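Local coordinates for protein homospermidine synthase (Legionella pneumophila subsp. pneumophila str. Philadelphia 1, PDB 2PH5) that binds NAD in a Rossmann-type domain and probably makes the polyamine homospermidine, at residues N14-G20 with D85-S91; I92-A98 with A114-K119. One frame throughout, in Å; residues are numbered along the deposited sequence.

Contact 1: N14-G20 with D85-S91; sequences NRFVILG and DFLIDVS. With NAD (nicotinamide-adenine-dinucleotide), chain C.
Two parallel strands, 16-19 and 86-89, lie side by side at the centre of the Rossmann sheet, their axes 4.6 Å apart at closest and 23° from parallel. The register pairs Phe16 with Phe86, Val17 with Leu87, Ile18 with Ile88 and Leu19 with Asp89. Backbone hydrogen bonds alternate along it: Phe86 N to Arg15 O (3.2 Å), Val17 N to Phe86 O (2.9 Å), Ile88 N to Val17 O (2.8 Å), Leu19 N to Ile88 O (3.2 Å) and Val90 N to Leu19 O (3.2 Å).

Phe16, Ile18, Phe86 and Ile88 line one face beneath helix 391-408, Phe16 CD2 3.6 Å from Phe86 CB. The other, under helix 96-106, carries Val17, Leu19 and Leu87, with Asp89 at its end; Leu19 (chi1 p) and Leu87 (chi1 t, chi2 p) bring Leu19 CD2 3.8 Å from Leu87 CD1.

Asp85 OD1 accepts from Asn14 ND2 (3.0 Å) and Arg15 N (3.2 Å); OD2 takes the Glu82 amide and makes a purely electrostatic salt bridge to Arg15 NE (3.2 Å). Asp89 OD2 accepts from Ser91 N (3.2 Å, an Asx turn) and Ser91 OG (2.9 Å); OD1 is hydrogen-bonded to Tyr110 OH. Gly20, at phi 101°, opens the probable GxGxxG motif; a CB there would clash with Val90 O. Ser91 O accepts from NAD O3D (3.3 Å), so backbone atoms at the strands' C-terminal ends meet the dinucleotide.

Contact 2: I92-A98 with A114-K119; sequences IGISSLA and ATEPWK. With NAD (nicotinamide-adenine-dinucleotide), chain C.
Ser96 and Glu116 hold these segments together with a reciprocal pair of hydrogen bonds: Glu116 N gives to Ser96 OG (2.7 Å, nearly linear) and Ser96 N to Glu116 O (2.8 Å). Ser96, with chi1 in the m well, points its CA-to-CB bond toward 114-119. Farther along, Lys119 N makes a weak bond to Gly93 O (2.8 Å). The segments run in opposite directions, CA atoms pairing Gly93 with Lys119 (4.1 Å), Ile94 with Trp118 (4.5 Å), Ser95 with Pro117 (4.1 Å) and Ser96 with Glu116 (5.4 Å), yet neither is a strand here. Gly93 turns with phi/psi of 68°/10°. Ser95 is the N-cap of helix 96-106, its OG, set by a t rotamer, accepting from Ala98 N at 2.8 Å.

In Rossmann terms, 92-98 leads from strand 86-89 into its helix, and 114-119 follows the next strand, 109-112, so both border the dinucleotide cleft. Ile92 O comes to 3.1 Å from NAD C8A, and Ala114 CB to 3.1 Å from NAD O2D.

Glu116 (chi1 and chi2 both m) brings OE1 to 3.0 Å from Ile92 CD1. The Trp118 indole (chi1 -76°, chi2 112°) folds back onto 92-98. Ser95 CB sits over its five-membered ring in a CH-pi contact, 3.3 Å from the centroid; Ile94 CG2 lies 3.7 Å from Trp118 CZ3. Outside the two segments, Tyr73 and Pro70 also touch the indole.

The two contacts follow one another in the chain: strand 86-89 of contact 1 runs through Ser91 straight into the loop 92-98 of contact 2. Their centres are 14 Å apart, and they touch where Leu19 CD1 packs on Ile94 CD1 at 3.4 Å; Asp89 OD1 also comes within 4.2 Å of Ser96 OG. Both border one NAD molecule. Contact 1 supplies Gly20 CA, 3.6 Å from NAD O4B of the adenosine ribose, and Val90 O, 3.2 Å from NAD C5D. From contact 2, Ile94 CD1 lies 3.8 Å from NAD N1A of the adenine, whereas Glu116 CG lies 3.9 Å from NAD O3D on the nicotinamide ribose.

Contact 1: N14-G20 with D85-S91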
# COMPACT_ATOMS: atom_id res chain seq x y z
N ASN A 14 -27.29 24.78 -31.34
CA ASN A 14 -26.09 25.56 -31.10
C ASN A 14 -24.82 24.74 -31.16
O ASN A 14 -24.77 23.69 -31.80
CB ASN A 14 -26.20 26.29 -29.77
CG ASN A 14 -27.12 27.49 -29.86
OD1 ASN A 14 -28.31 27.36 -30.14
ND2 ASN A 14 -26.56 28.68 -29.64
N ARG A 15 -23.77 25.22 -30.51
CA ARG A 15 -22.52 24.48 -30.55
C ARG A 15 -21.94 24.27 -29.17
O ARG A 15 -22.21 25.03 -28.25
CB ARG A 15 -21.51 25.20 -31.44
CG ARG A 15 -21.14 26.59 -30.98
CD ARG A 15 -21.51 27.65 -32.02
NE ARG A 15 -20.37 28.53 -32.31
CZ ARG A 15 -20.47 29.72 -32.90
NH1 ARG A 15 -21.66 30.18 -33.26
NH2 ARG A 15 -19.37 30.43 -33.14
N PHE A 16 -21.17 23.20 -29.04
CA PHE A 16 -20.52 22.87 -27.77
C PHE A 16 -19.04 23.20 -27.86
O PHE A 16 -18.33 22.64 -28.68
CB PHE A 16 -20.68 21.38 -27.46
CG PHE A 16 -22.02 21.02 -26.89
CD1 PHE A 16 -22.85 20.11 -27.55
CD2 PHE A 16 -22.45 21.55 -25.68
CE1 PHE A 16 -24.08 19.74 -27.00
CE2 PHE A 16 -23.68 21.19 -25.13
CZ PHE A 16 -24.49 20.28 -25.79
N VAL A 17 -18.57 24.12 -27.02
CA VAL A 17 -17.15 24.45 -27.01
C VAL A 17 -16.55 23.78 -25.78
O VAL A 17 -16.85 24.17 -24.65
CB VAL A 17 -16.88 25.98 -26.90
CG1 VAL A 17 -15.37 26.23 -26.77
CG2 VAL A 17 -17.42 26.72 -28.11
N ILE A 18 -15.73 22.77 -25.98
CA ILE A 18 -15.13 22.13 -24.82
C ILE A 18 -13.64 22.44 -24.76
O ILE A 18 -12.89 22.14 -25.69
CB ILE A 18 -15.40 20.60 -24.82
CG1 ILE A 18 -14.27 19.88 -24.07
CG2 ILE A 18 -15.64 20.09 -26.23
CD1 ILE A 18 -14.34 18.39 -24.14
N LEU A 19 -13.21 23.08 -23.68
CA LEU A 19 -11.79 23.39 -23.56
C LEU A 19 -11.18 22.37 -22.63
O LEU A 19 -11.70 22.11 -21.54
CB LEU A 19 -11.54 24.82 -23.04
CG LEU A 19 -11.63 25.04 -21.54
CD1 LEU A 19 -10.98 26.37 -21.18
CD2 LEU A 19 -13.08 25.00 -21.12
N GLY A 20 -10.08 21.79 -23.08
CA GLY A 20 -9.42 20.75 -22.33
C GLY A 20 -9.84 19.44 -22.98
O GLY A 20 -10.97 19.34 -23.45
N ASP A 85 -24.67 29.34 -26.74
CA ASP A 85 -23.72 28.26 -26.92
C ASP A 85 -23.40 27.70 -25.55
O ASP A 85 -23.81 28.27 -24.54
CB ASP A 85 -22.45 28.76 -27.62
CG ASP A 85 -22.64 28.96 -29.11
OD1 ASP A 85 -23.58 28.35 -29.67
OD2 ASP A 85 -21.85 29.70 -29.72
N PHE A 86 -22.66 26.60 -25.50
CA PHE A 86 -22.33 25.99 -24.22
C PHE A 86 -20.85 25.69 -24.10
O PHE A 86 -20.29 24.92 -24.89
CB PHE A 86 -23.16 24.70 -24.07
CG PHE A 86 -23.36 24.25 -22.65
CD1 PHE A 86 -24.55 23.62 -22.28
CD2 PHE A 86 -22.37 24.42 -21.68
CE1 PHE A 86 -24.76 23.17 -20.98
CE2 PHE A 86 -22.57 23.98 -20.37
CZ PHE A 86 -23.76 23.35 -20.02
N LEU A 87 -20.20 26.29 -23.11
CA LEU A 87 -18.78 26.05 -22.89
C LEU A 87 -18.60 24.96 -21.84
O LEU A 87 -18.84 25.20 -20.65
CB LEU A 87 -18.08 27.34 -22.42
CG LEU A 87 -16.60 27.22 -22.00
CD1 LEU A 87 -15.77 26.68 -23.15
CD2 LEU A 87 -16.07 28.59 -21.58
N ILE A 88 -18.20 23.77 -22.26
CA ILE A 88 -17.98 22.69 -21.31
C ILE A 88 -16.53 22.83 -20.85
O ILE A 88 -15.60 22.65 -21.63
CB ILE A 88 -18.20 21.30 -21.96
CG1 ILE A 88 -19.63 21.20 -22.49
CG2 ILE A 88 -18.02 20.19 -20.92
CD1 ILE A 88 -19.89 19.94 -23.28
N ASP A 89 -16.35 23.20 -19.58
CA ASP A 89 -15.02 23.41 -19.02
C ASP A 89 -14.50 22.15 -18.34
O ASP A 89 -14.96 21.78 -17.26
CB ASP A 89 -15.07 24.57 -18.01
CG ASP A 89 -13.70 24.93 -17.42
OD1 ASP A 89 -13.65 25.92 -16.65
OD2 ASP A 89 -12.69 24.25 -17.73
N VAL A 90 -13.54 21.49 -18.98
CA VAL A 90 -12.95 20.28 -18.41
C VAL A 90 -11.42 20.40 -18.51
O VAL A 90 -10.72 19.43 -18.81
CB VAL A 90 -13.43 19.01 -19.16
CG1 VAL A 90 -14.93 18.81 -18.95
CG2 VAL A 90 -13.13 19.12 -20.64
N SER A 91 -10.93 21.61 -18.24
CA SER A 91 -9.50 21.93 -18.28
C SER A 91 -8.90 22.04 -16.89
O SER A 91 -9.56 21.77 -15.89
CB SER A 91 -9.27 23.27 -18.99
OG SER A 91 -9.87 24.34 -18.27
PA NAD C . -6.29 16.29 -17.43
O1A NAD C . -5.04 16.89 -16.84
O2A NAD C . -6.24 14.87 -17.87
O5B NAD C . -6.81 17.18 -18.69
C5B NAD C . -6.90 18.59 -18.59
C4B NAD C . -6.79 19.19 -20.00
O4B NAD C . -6.84 20.59 -19.84
C3B NAD C . -5.48 18.86 -20.73
O3B NAD C . -5.76 18.27 -22.01
C2B NAD C . -4.79 20.19 -20.87
O2B NAD C . -3.99 20.34 -22.02
C1B NAD C . -5.94 21.19 -20.75
N9A NAD C . -5.58 22.50 -20.18
C8A NAD C . -4.56 22.70 -19.24
N7A NAD C . -3.91 23.87 -19.45
C5A NAD C . -4.48 24.43 -20.54
C6A NAD C . -4.23 25.63 -21.20
N6A NAD C . -3.29 26.50 -20.82
N1A NAD C . -5.01 25.91 -22.31
C2A NAD C . -6.00 25.06 -22.76
N3A NAD C . -6.27 23.87 -22.12
C4A NAD C . -5.50 23.60 -21.02
O3 NAD C . -7.38 16.42 -16.29
PN NAD C . -8.94 16.08 -16.23
O1N NAD C . -9.17 15.31 -14.98
O2N NAD C . -9.35 15.48 -17.54
O5D NAD C . -9.37 17.60 -16.07
C5D NAD C . -10.68 18.08 -15.92
C4D NAD C . -10.84 18.32 -14.43
O4D NAD C . -11.98 17.64 -13.98
C3D NAD C . -10.18 18.96 -13.23
O3D NAD C . -10.51 20.34 -13.12
C2D NAD C . -10.73 18.13 -12.09
O2D NAD C . -10.70 18.77 -10.85
C1D NAD C . -12.13 17.76 -12.58
N1N NAD C . -12.66 16.44 -12.16
C2N NAD C . -13.83 16.37 -11.44
C3N NAD C . -14.30 15.09 -11.08
C7N NAD C . -15.57 14.90 -10.31
O7N NAD C . -15.95 13.62 -10.03
N7N NAD C . -16.32 15.91 -9.93
C4N NAD C . -13.59 13.90 -11.45
C5N NAD C . -12.39 14.03 -12.19
C6N NAD C . -11.92 15.28 -12.54
O HOH W 1 -24.47 30.02 -31.96

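Contact 2: I92-A98 with A114-K119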
# COMPACT_ATOMS: atom_id res chain seq x y z
N ILE A 92 -7.64 22.45 -16.85
CA ILE A 92 -6.95 22.66 -15.59
C ILE A 92 -6.11 23.94 -15.76
O ILE A 92 -5.79 24.34 -16.88
CB ILE A 92 -6.07 21.45 -15.23
CG1 ILE A 92 -5.99 21.34 -13.72
CG2 ILE A 92 -4.68 21.56 -15.87
CD1 ILE A 92 -7.30 20.91 -13.09
N GLY A 93 -5.79 24.59 -14.65
CA GLY A 93 -4.99 25.80 -14.74
C GLY A 93 -5.63 27.02 -15.40
O GLY A 93 -4.94 28.00 -15.67
N ILE A 94 -6.93 26.98 -15.67
CA ILE A 94 -7.60 28.14 -16.27
C ILE A 94 -8.69 28.66 -15.33
O ILE A 94 -9.52 27.90 -14.85
CB ILE A 94 -8.25 27.81 -17.63
CG1 ILE A 94 -7.22 27.24 -18.59
CG2 ILE A 94 -8.84 29.08 -18.24
CD1 ILE A 94 -7.80 26.85 -19.94
N SER A 95 -8.67 29.96 -15.09
CA SER A 95 -9.63 30.61 -14.19
C SER A 95 -11.12 30.38 -14.49
O SER A 95 -11.65 30.94 -15.44
CB SER A 95 -9.34 32.11 -14.14
OG SER A 95 -10.37 32.84 -13.51
N SER A 96 -11.78 29.55 -13.69
CA SER A 96 -13.20 29.29 -13.86
C SER A 96 -13.96 30.61 -13.76
O SER A 96 -14.88 30.86 -14.52
CB SER A 96 -13.72 28.34 -12.77
OG SER A 96 -12.93 27.16 -12.68
N LEU A 97 -13.55 31.44 -12.81
CA LEU A 97 -14.17 32.74 -12.59
C LEU A 97 -14.11 33.56 -13.85
O LEU A 97 -15.11 34.14 -14.28
CB LEU A 97 -13.45 33.47 -11.48
CG LEU A 97 -13.99 34.83 -11.01
CD1 LEU A 97 -15.40 34.68 -10.44
CD2 LEU A 97 -13.05 35.38 -9.95
N ALA A 98 -12.93 33.60 -14.46
CA ALA A 98 -12.74 34.37 -15.68
C ALA A 98 -13.60 33.80 -16.81
O ALA A 98 -14.23 34.56 -17.54
CB ALA A 98 -11.26 34.36 -16.07
N ALA A 114 -14.98 21.19 -11.65
CA ALA A 114 -14.20 21.71 -10.53
C ALA A 114 -13.76 23.16 -10.75
O ALA A 114 -13.40 23.55 -11.87
CB ALA A 114 -12.98 20.82 -10.25
N THR A 115 -13.78 23.96 -9.69
CA THR A 115 -13.36 25.36 -9.78
C THR A 115 -11.85 25.45 -9.77
O THR A 115 -11.19 24.94 -8.88
CB THR A 115 -13.95 26.19 -8.63
OG1 THR A 115 -15.37 26.28 -8.79
CG2 THR A 115 -13.36 27.60 -8.63
N GLU A 116 -11.29 26.10 -10.79
CA GLU A 116 -9.84 26.24 -10.91
C GLU A 116 -9.41 27.69 -11.15
O GLU A 116 -10.15 28.50 -11.71
CB GLU A 116 -9.35 25.38 -12.08
CG GLU A 116 -9.56 23.89 -11.90
CD GLU A 116 -8.44 23.23 -11.11
OE1 GLU A 116 -7.26 23.48 -11.46
OE2 GLU A 116 -8.73 22.47 -10.16
N PRO A 117 -8.19 28.03 -10.72
CA PRO A 117 -7.62 29.37 -10.88
C PRO A 117 -6.63 29.35 -12.05
O PRO A 117 -6.46 28.31 -12.68
CB PRO A 117 -6.91 29.58 -9.56
CG PRO A 117 -6.25 28.23 -9.39
CD PRO A 117 -7.36 27.24 -9.79
N TRP A 118 -5.99 30.48 -12.33
CA TRP A 118 -5.00 30.52 -13.41
C TRP A 118 -3.77 29.73 -12.97
O TRP A 118 -3.44 29.71 -11.78
CB TRP A 118 -4.60 31.96 -13.72
CG TRP A 118 -5.62 32.73 -14.51
CD1 TRP A 118 -6.37 33.78 -14.08
CD2 TRP A 118 -5.99 32.50 -15.88
NE1 TRP A 118 -7.19 34.23 -15.09
CE2 TRP A 118 -6.97 33.46 -16.20
CE3 TRP A 118 -5.59 31.59 -16.85
CZ2 TRP A 118 -7.56 33.52 -17.47
CZ3 TRP A 118 -6.17 31.65 -18.11
CH2 TRP A 118 -7.15 32.61 -18.41
N LYS A 119 -3.09 29.09 -13.92
CA LYS A 119 -1.90 28.31 -13.60
C LYS A 119 -0.81 29.18 -12.99
O LYS A 119 -0.48 30.24 -13.51
CB LYS A 119 -1.34 27.65 -14.87
CG LYS A 119 -0.27 26.59 -14.59
CD LYS A 119 0.38 26.07 -15.86
CE LYS A 119 1.25 27.14 -16.51
NZ LYS A 119 2.44 27.47 -15.67
PA NAD C . -6.29 16.29 -17.43
O1A NAD C . -5.04 16.89 -16.84
O2A NAD C . -6.24 14.87 -17.87
O5B NAD C . -6.81 17.18 -18.69
C5B NAD C . -6.90 18.59 -18.59
C4B NAD C . -6.79 19.19 -20.00
O4B NAD C . -6.84 20.59 -19.84
C3B NAD C . -5.48 18.86 -20.73
O3B NAD C . -5.76 18.27 -22.01
C2B NAD C . -4.79 20.19 -20.87
O2B NAD C . -3.99 20.34 -22.02
C1B NAD C . -5.94 21.19 -20.75
N9A NAD C . -5.58 22.50 -20.18
C8A NAD C . -4.56 22.70 -19.24
N7A NAD C . -3.91 23.87 -19.45
C5A NAD C . -4.48 24.43 -20.54
C6A NAD C . -4.23 25.63 -21.20
N6A NAD C . -3.29 26.50 -20.82
N1A NAD C . -5.01 25.91 -22.31
C2A NAD C . -6.00 25.06 -22.76
N3A NAD C . -6.27 23.87 -22.12
C4A NAD C . -5.50 23.60 -21.02
O3 NAD C . -7.38 16.42 -16.29
PN NAD C . -8.94 16.08 -16.23
O1N NAD C . -9.17 15.31 -14.98
O2N NAD C . -9.35 15.48 -17.54
O5D NAD C . -9.37 17.60 -16.07
C5D NAD C . -10.68 18.08 -15.92
C4D NAD C . -10.84 18.32 -14.43
O4D NAD C . -11.98 17.64 -13.98
C3D NAD C . -10.18 18.96 -13.23
O3D NAD C . -10.51 20.34 -13.12
C2D NAD C . -10.73 18.13 -12.09
O2D NAD C . -10.70 18.77 -10.85
C1D NAD C . -12.13 17.76 -12.58
N1N NAD C . -12.66 16.44 -12.16
C2N NAD C . -13.83 16.37 -11.44
C3N NAD C . -14.30 15.09 -11.08
C7N NAD C . -15.57 14.90 -10.31
O7N NAD C . -15.95 13.62 -10.03
N7N NAD C . -16.32 15.91 -9.93
C4N NAD C . -13.59 13.90 -11.45
C5N NAD C . -12.39 14.03 -12.19
C6N NAD C . -11.92 15.28 -12.54